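Local coordinates for capsid (Human calicivirus NLV/Boxer/2001/US, PDB 4RDL), which is the norovirus capsid protein, whose protruding domain forms dimers and binds Lewis y and other histo-blood group glycans, probably to attach the virus to host cells, at residues Asn50-Leu55 / Gln200-Ile205. Numbering follows the deposited sequence.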
ATOM      1  N   ASN A  50       4.995  -8.566 -10.668  1.00 10.10           N
ATOM      2  CA  ASN A  50       5.098  -7.639  -9.554  1.00 10.17           C
ATOM      3  C   ASN A  50       6.101  -8.154  -8.521  1.00 10.69           C
ATOM      4  O   ASN A  50       6.405  -9.349  -8.487  1.00 11.61           O
ATOM      5  CB  ASN A  50       3.724  -7.372  -8.942  1.00 10.60           C
ATOM      6  CG  ASN A  50       2.855  -6.512  -9.843  1.00  9.28           C
ATOM      7  OD1 ASN A  50       3.351  -5.577 -10.478  1.00 11.44           O
ATOM      8  ND2 ASN A  50       1.569  -6.829  -9.921  1.00 10.43           N
ATOM      9  N   GLY A  51       6.631  -7.244  -7.707  1.00  9.31           N
ATOM     10  CA  GLY A  51       7.698  -7.561  -6.764  1.00  9.72           C
ATOM     11  C   GLY A  51       9.022  -7.910  -7.420  1.00  9.37           C
ATOM     12  O   GLY A  51       9.850  -8.580  -6.792  1.00 12.71           O
ATOM     13  N   ARG A  52       9.229  -7.467  -8.663  1.00 10.04           N
ATOM     14  CA  ARG A  52      10.437  -7.796  -9.418  1.00  9.95           C
ATOM     15  C   ARG A  52      11.372  -6.593  -9.534  1.00 10.03           C
ATOM     16  O   ARG A  52      10.979  -5.535 -10.038  1.00 11.50           O
ATOM     17  CB  ARG A  52      10.081  -8.307 -10.819  1.00 11.49           C
ATOM     18  CG  ARG A  52       9.127  -9.498 -10.838  1.00 10.97           C
ATOM     19  CD  ARG A  52       9.736 -10.737 -10.158  1.00 10.97           C
ATOM     20  NE  ARG A  52      11.008 -11.166 -10.752  1.00 12.59           N
ATOM     21  CZ  ARG A  52      11.122 -12.057 -11.737  1.00 12.75           C
ATOM     22  NH1 ARG A  52      10.041 -12.636 -12.244  1.00 12.64           N
ATOM     23  NH2 ARG A  52      12.322 -12.384 -12.208  1.00 14.15           N
ATOM     24  N   VAL A  53      12.603  -6.772  -9.062  1.00 10.30           N
ATOM     25  CA  VAL A  53      13.624  -5.727  -9.062  1.00 10.96           C
ATOM     26  C   VAL A  53      14.981  -6.406  -8.876  1.00 10.93           C
ATOM     27  O   VAL A  53      15.075  -7.439  -8.224  1.00 12.77           O
ATOM     28  CB  VAL A  53      13.379  -4.716  -7.911  1.00 11.96           C
ATOM     29  CG1 VAL A  53      13.574  -5.382  -6.543  1.00 13.89           C
ATOM     30  CG2 VAL A  53      14.257  -3.481  -8.049  1.00 13.89           C
ATOM     31  N   THR A  54      16.025  -5.847  -9.477  1.00 11.98           N
ATOM     32  CA  THR A  54      17.367  -6.339  -9.217  1.00 12.46           C
ATOM     33  C   THR A  54      17.852  -5.812  -7.865  1.00 12.25           C
ATOM     34  O   THR A  54      17.310  -4.837  -7.328  1.00 12.77           O
ATOM     35  CB  THR A  54      18.351  -5.886 -10.292  1.00 14.76           C
ATOM     36  OG1 THR A  54      18.395  -4.452 -10.320  1.00 15.34           O
ATOM     37  CG2 THR A  54      17.924  -6.406 -11.656  1.00 15.70           C
ATOM     38  N   LEU A  55      18.881  -6.444  -7.309  1.00 13.03           N
ATOM     39  CA  LEU A  55      19.428  -5.967  -6.040  1.00 13.28           C
ATOM     40  C   LEU A  55      19.999  -4.557  -6.149  1.00 14.20           C
ATOM     41  O   LEU A  55      20.073  -3.833  -5.146  1.00 15.16           O
ATOM     42  CB  LEU A  55      20.487  -6.927  -5.490  1.00 13.11           C
ATOM     43  CG  LEU A  55      19.977  -8.335  -5.191  1.00 14.14           C
ATOM     44  CD1 LEU A  55      21.073  -9.130  -4.487  1.00 14.36           C
ATOM     45  CD2 LEU A  55      18.704  -8.292  -4.340  1.00 14.40           C
ATOM     46  N   GLN A 200       9.466  -6.710 -22.170  1.00 20.85           N
ATOM     47  CA  GLN A 200       9.920  -6.365 -20.829  1.00 18.81           C
ATOM     48  C   GLN A 200       9.298  -7.208 -19.716  1.00 16.67           C
ATOM     49  O   GLN A 200       9.141  -6.741 -18.588  1.00 17.35           O
ATOM     50  CB  GLN A 200       9.692  -4.873 -20.565  1.00 24.13           C
ATOM     51  CG  GLN A 200      10.476  -3.978 -21.510  1.00 31.32           C
ATOM     52  CD  GLN A 200      11.967  -4.258 -21.463  1.00 41.96           C
ATOM     53  OE1 GLN A 200      12.557  -4.363 -20.387  1.00 45.40           O
ATOM     54  NE2 GLN A 200      12.582  -4.389 -22.633  1.00 45.80           N
ATOM     55  N   LEU A 201       8.956  -8.453 -20.027  1.00 16.60           N
ATOM     56  CA  LEU A 201       8.550  -9.381 -18.982  1.00 17.75           C
ATOM     57  C   LEU A 201       9.734  -9.648 -18.063  1.00 18.65           C
ATOM     58  O   LEU A 201      10.859  -9.868 -18.520  1.00 21.46           O
ATOM     59  CB  LEU A 201       8.072 -10.705 -19.573  1.00 17.84           C
ATOM     60  CG  LEU A 201       6.690 -10.788 -20.211  1.00 19.13           C
ATOM     61  CD1 LEU A 201       6.564 -12.089 -20.992  1.00 20.66           C
ATOM     62  CD2 LEU A 201       5.602 -10.683 -19.148  1.00 17.53           C
ATOM     63  N   ALA A 202       9.486  -9.623 -16.761  1.00 17.66           N
ATOM     64  CA  ALA A 202      10.481 -10.082 -15.815  1.00 16.66           C
ATOM     65  C   ALA A 202      10.676 -11.575 -16.082  1.00 18.65           C
ATOM     66  O   ALA A 202       9.712 -12.284 -16.354  1.00 17.96           O
ATOM     67  CB  ALA A 202      10.010  -9.829 -14.402  1.00 16.16           C
ATOM     68  N   PRO A 203      11.925 -12.057 -16.026  1.00 20.31           N
ATOM     69  CA  PRO A 203      12.203 -13.443 -16.421  1.00 20.45           C
ATOM     70  C   PRO A 203      11.746 -14.493 -15.409  1.00 19.07           C
ATOM     71  O   PRO A 203      11.511 -14.176 -14.241  1.00 17.69           O
ATOM     72  CB  PRO A 203      13.732 -13.465 -16.535  1.00 22.11           C
ATOM     73  CG  PRO A 203      14.189 -12.429 -15.570  1.00 23.76           C
ATOM     74  CD  PRO A 203      13.147 -11.335 -15.633  1.00 22.02           C
ATOM     75  N   PRO A 204      11.621 -15.749 -15.854  1.00 19.58           N
ATOM     76  CA  PRO A 204      11.353 -16.858 -14.933  1.00 19.56           C
ATOM     77  C   PRO A 204      12.529 -17.038 -13.976  1.00 18.95           C
ATOM     78  O   PRO A 204      13.659 -16.707 -14.342  1.00 19.78           O
ATOM     79  CB  PRO A 204      11.256 -18.078 -15.865  1.00 22.16           C
ATOM     80  CG  PRO A 204      11.138 -17.524 -17.243  1.00 24.71           C
ATOM     81  CD  PRO A 204      11.847 -16.218 -17.229  1.00 22.13           C
ATOM     82  N   ILE A 205      12.269 -17.543 -12.774  1.00 17.76           N
ATOM     83  CA  ILE A 205      13.341 -17.808 -11.813  1.00 16.98           C
ATOM     84  C   ILE A 205      13.502 -19.294 -11.521  1.00 18.52           C
ATOM     85  O   ILE A 205      12.524 -20.004 -11.293  1.00 18.76           O
ATOM     86  CB  ILE A 205      13.116 -17.082 -10.469  1.00 16.85           C
ATOM     87  CG1 ILE A 205      12.869 -15.587 -10.697  1.00 16.76           C
ATOM     88  CG2 ILE A 205      14.310 -17.318  -9.542  1.00 17.78           C
ATOM     89  CD1 ILE A 205      12.419 -14.847  -9.457  1.00 17.75           C
TER
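Arg52 reaches across to the carbonyl of Pro203 and takes it end-on with both terminal nitrogens: Arg52 NH1 lies 2.9 Å and Arg52 NH2 2.8 Å from Pro203 O. The oxygen sits almost exactly in the guanidinium plane, but because a single atom must serve both donors each bond is bent, with N-H...O angles of 142° and 148°. The flat group is also sandwiched. Ala202 CB packs on one face, 3.5 Å from Arg52 NH1. On the opposite face Ile205 lays its CG1 3.6 Å from Arg52 NH2, with CD1 of the same isoleucine over that face too. At the same end of the arginine, Pro203 CD comes to 3.7 Å from Arg52 NH2. The arginine chain is not extended; bends at chi2 (-63°) and chi3 fold it, and Arg52 CG lies 3.7 Å from Ala202 CB.

In the fold, this is a loop-to-loop junction in the protruding domain. Segment 50-55 belongs to the long connection between strands 35-38 and 72-80, and segment 200-205 to the one that leads from strand 167-177 of one antiparallel sheet to strand 213-220 of the other. Arg52, Ala202 and Ile205 are buried, whereas Pro203 is exposed, and neither segment is touched by the dimer partner.

Further out, Phe48 O takes a second bond from Arg52 NH1, and Thr63 OG1 and the backbone of Gln60 hold the arginine's main chain. The proline-rich segment is fixed from the same long loop: Gln49 OE1 meets Ala202 N, Gln47 NE2 meets Ala202 O, and Ile205 bonds to Pro46 through the backbone.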